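Local coordinates for protein tubulin binding cofactor C (Leishmania major, PDB 5AJ8) that probably acts as a chaperone in the folding and assembly of tubulin heterodimers, this chain being the C-terminal domain of the cofactor, at residues V77-S81 and T129-N135. The protein carries 1 engineered substitution. Coordinates in Å, arbitrary orientation, origin at the centre of the assembly. Residues are numbered along the deposited sequence.
Sequences VWCAS and TARTEQN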
ATOM      1  N   VAL A  77      -1.012  -4.555  -2.334  1.00 10.57           N
ATOM      2  CA  VAL A  77      -1.353  -3.432  -3.154  1.00 11.74           C
ATOM      3  C   VAL A  77      -2.575  -3.690  -4.062  1.00 12.05           C
ATOM      4  O   VAL A  77      -2.672  -4.735  -4.716  1.00 12.95           O
ATOM      5  CB  VAL A  77      -0.119  -3.074  -4.036  1.00 13.59           C
ATOM      6  CG1 VAL A  77      -0.460  -2.038  -5.089  1.00 15.36           C
ATOM      7  CG2 VAL A  77       1.021  -2.590  -3.164  1.00 14.03           C
ATOM      8  N   TRP A  78      -3.479  -2.710  -4.111  1.00 11.22           N
ATOM      9  CA  TRP A  78      -4.505  -2.630  -5.160  1.00 12.14           C
ATOM     10  C   TRP A  78      -4.339  -1.254  -5.794  1.00 11.31           C
ATOM     11  O   TRP A  78      -4.683  -0.235  -5.197  1.00 11.10           O
ATOM     12  CB  TRP A  78      -5.916  -2.815  -4.592  1.00 12.52           C
ATOM     13  CG  TRP A  78      -7.018  -3.100  -5.643  1.00 13.44           C
ATOM     14  CD1 TRP A  78      -7.189  -2.502  -6.866  1.00 14.02           C
ATOM     15  CD2 TRP A  78      -8.088  -4.044  -5.513  1.00 12.94           C
ATOM     16  NE1 TRP A  78      -8.285  -3.037  -7.504  1.00 14.59           N
ATOM     17  CE2 TRP A  78      -8.857  -3.979  -6.690  1.00 14.13           C
ATOM     18  CE3 TRP A  78      -8.441  -4.966  -4.526  1.00 12.96           C
ATOM     19  CZ2 TRP A  78      -9.980  -4.796  -6.899  1.00 14.62           C
ATOM     20  CZ3 TRP A  78      -9.542  -5.775  -4.725  1.00 13.64           C
ATOM     21  CH2 TRP A  78     -10.295  -5.696  -5.906  1.00 14.27           C
ATOM     22  N   CYS A  79      -3.804  -1.237  -6.998  1.00 11.31           N
ATOM     23  CA  CYS A  79      -3.464   0.003  -7.665  1.00 11.34           C
ATOM     24  C   CYS A  79      -4.111   0.104  -9.027  1.00 10.43           C
ATOM     25  O   CYS A  79      -4.087  -0.851  -9.769  1.00  9.95           O
ATOM     26  CB  CYS A  79      -1.949   0.086  -7.854  1.00 12.12           C
ATOM     27  SG  CYS A  79      -1.401   1.771  -8.230  1.00 15.99           S
ATOM     28  N   ALA A  80      -4.622   1.286  -9.365  1.00 10.23           N
ATOM     29  CA  ALA A  80      -5.219   1.533 -10.674  1.00 11.19           C
ATOM     30  C   ALA A  80      -4.167   1.550 -11.761  1.00 11.84           C
ATOM     31  O   ALA A  80      -4.501   1.424 -12.908  1.00 11.83           O
ATOM     32  CB  ALA A  80      -5.979   2.844 -10.694  1.00 11.58           C
ATOM     33  N   SER A  81      -2.896   1.748 -11.395  1.00 11.56           N
ATOM     34  CA  SER A  81      -1.818   1.732 -12.383  1.00 12.38           C
ATOM     35  C   SER A  81      -0.634   0.872 -11.900  1.00 12.39           C
ATOM     36  O   SER A  81      -0.623   0.398 -10.772  1.00 12.94           O
ATOM     37  CB  SER A  81      -1.390   3.169 -12.743  1.00 12.36           C
ATOM     38  OG  SER A  81      -1.068   3.957 -11.591  1.00 12.59           O
ATOM     39  N   THR A 129     -12.498  -2.348 -11.011  1.00 18.75           N
ATOM     40  CA  THR A 129     -11.882  -3.205 -10.015  1.00 18.58           C
ATOM     41  C   THR A 129     -11.355  -4.535 -10.610  1.00 19.63           C
ATOM     42  O   THR A 129     -10.284  -5.005 -10.202  1.00 18.28           O
ATOM     43  CB  THR A 129     -12.833  -3.454  -8.829  1.00 17.80           C
ATOM     44  OG1 THR A 129     -14.076  -3.944  -9.314  1.00 19.30           O
ATOM     45  CG2 THR A 129     -13.093  -2.156  -8.034  1.00 17.15           C
ATOM     46  N   ALA A 130     -12.084  -5.121 -11.561  1.00 21.32           N
ATOM     47  CA  ALA A 130     -11.669  -6.385 -12.222  1.00 24.99           C
ATOM     48  C   ALA A 130     -10.307  -6.282 -12.921  1.00 25.72           C
ATOM     49  O   ALA A 130      -9.441  -7.145 -12.750  1.00 26.93           O
ATOM     50  CB  ALA A 130     -12.714  -6.828 -13.235  1.00 26.43           C
ATOM     51  N   ARG A 131     -10.136  -5.215 -13.690  1.00 26.01           N
ATOM     52  CA  ARG A 131      -8.929  -4.955 -14.474  1.00 28.14           C
ATOM     53  C   ARG A 131      -7.720  -4.545 -13.640  1.00 24.09           C
ATOM     54  O   ARG A 131      -6.593  -4.768 -14.058  1.00 25.02           O
ATOM     55  CB  ARG A 131      -9.240  -3.819 -15.458  1.00 32.82           C
ATOM     56  CG  ARG A 131      -8.266  -3.619 -16.617  1.00 40.34           C
ATOM     57  CD  ARG A 131      -8.258  -2.182 -17.096  1.00 48.08           C
ATOM     58  NE  ARG A 131      -7.711  -1.216 -16.118  1.00 56.39           N
ATOM     59  CZ  ARG A 131      -8.212   0.003 -15.854  1.00 60.41           C
ATOM     60  NH1 ARG A 131      -9.297   0.456 -16.487  1.00 67.60           N
ATOM     61  NH2 ARG A 131      -7.620   0.790 -14.948  1.00 56.46           N
ATOM     62  N   THR A 132      -7.952  -3.878 -12.509  1.00 18.58           N
ATOM     63  CA  THR A 132      -6.878  -3.356 -11.664  1.00 16.62           C
ATOM     64  C   THR A 132      -6.376  -4.256 -10.529  1.00 14.54           C
ATOM     65  O   THR A 132      -5.254  -4.055 -10.056  1.00 12.86           O
ATOM     66  CB  THR A 132      -7.264  -1.977 -11.090  1.00 15.58           C
ATOM     67  OG1 THR A 132      -8.509  -2.073 -10.375  1.00 14.51           O
ATOM     68  CG2 THR A 132      -7.374  -0.940 -12.243  1.00 16.03           C
ATOM     69  N   GLU A 133      -7.180  -5.216 -10.074  1.00 14.06           N
ATOM     70  CA  GLU A 133      -6.796  -5.978  -8.867  1.00 14.33           C
ATOM     71  C   GLU A 133      -5.399  -6.587  -8.978  1.00 13.91           C
ATOM     72  O   GLU A 133      -4.651  -6.609  -8.001  1.00 12.36           O
ATOM     73  CB  GLU A 133      -7.817  -7.068  -8.483  1.00 15.10           C
ATOM     74  CG  GLU A 133      -7.460  -7.741  -7.145  1.00 16.12           C
ATOM     75  CD  GLU A 133      -8.550  -8.639  -6.572  1.00 17.23           C
ATOM     76  OE1 GLU A 133      -9.474  -8.990  -7.323  1.00 19.25           O
ATOM     77  OE2 GLU A 133      -8.476  -8.992  -5.368  1.00 17.37           O
ATOM     78  N   GLN A 134      -5.079  -7.069 -10.181  1.00 15.18           N
ATOM     79  CA  GLN A 134      -3.836  -7.792 -10.452  1.00 16.70           C
ATOM     80  C   GLN A 134      -2.667  -6.912 -10.920  1.00 15.86           C
ATOM     81  O   GLN A 134      -1.647  -7.435 -11.328  1.00 16.31           O
ATOM     82  CB  GLN A 134      -4.105  -8.972 -11.423  1.00 18.94           C
ATOM     83  CG  GLN A 134      -5.090 -10.024 -10.834  1.00 19.76           C
ATOM     84  CD  GLN A 134      -4.622 -10.629  -9.486  1.00 21.02           C
ATOM     85  OE1 GLN A 134      -5.317 -10.563  -8.451  1.00 19.43           O
ATOM     86  NE2 GLN A 134      -3.423 -11.202  -9.497  1.00 21.45           N
ATOM     87  N   ASN A 135      -2.787  -5.590 -10.819  1.00 15.08           N
ATOM     88  CA  ASN A 135      -1.663  -4.705 -11.140  1.00 15.34           C
ATOM     89  C   ASN A 135      -0.454  -4.875 -10.221  1.00 15.28           C
ATOM     90  O   ASN A 135       0.657  -4.528 -10.598  1.00 15.75           O
ATOM     91  CB  ASN A 135      -2.096  -3.235 -11.154  1.00 15.05           C
ATOM     92  CG  ASN A 135      -2.924  -2.879 -12.385  1.00 17.02           C
ATOM     93  OD1 ASN A 135      -2.914  -3.604 -13.384  1.00 18.57           O
ATOM     94  ND2 ASN A 135      -3.632  -1.768 -12.322  1.00 16.91           N
TER
HETATM   95  O   HOH W   1      -4.859  -6.271  -5.137  1.00  9.79           O
HETATM   96  O   HOH W   2      -3.313  -3.873  -7.890  1.00  9.53           O
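The C-terminal domain of this cofactor is a right-handed parallel beta-helix of the C-CAP/cofactor C type. Here the end of strand 73-79, which pairs in parallel with strands 56-62 and 91-95, meets segment 129-135, which begins in helix 129-132. Contact between the two segments buries 413 Å², and W78, E133 and N135 contribute most of it. W78, with 119 Å² covered, reaches the helix with its indole. NE1 of W78 donates to OG1 of T132 (3.0 Å, N-H...acceptor angle 158°), a hydroxyl that also bonds the backbone O of D128. Along the same ring edge, CZ2 of W78 lies 3.3 Å from the carbonyl O of T129. E133 lies over one indole face: its CG is 3.6 Å from the centroid of the six-membered ring of W78 and 9° off the normal, which defines a CH-pi contact. The E133 carboxylate forms a salt bridge with R97, while A117 and V120 of helix 116-122 also touch the indole, so W78 joins the coil to both helices.

Two waters bridge the backbones. Water 1 donates to O of V77 (2.7 Å) and O of E133 (2.9 Å); water 2 accepts from N of C79 (2.8 Å) and can also donate to O of T132, 2.9 Å away. Beyond the strand, CG2 of T132 packs 3.6 Å from CA of A80. N135, its CA-to-CB bond directed toward the strand, hydrogen-bonds the last strand residue, C79: its side-chain ND2 donates to the backbone O of C79 at 2.8 Å, with an N-H...acceptor angle of 153°.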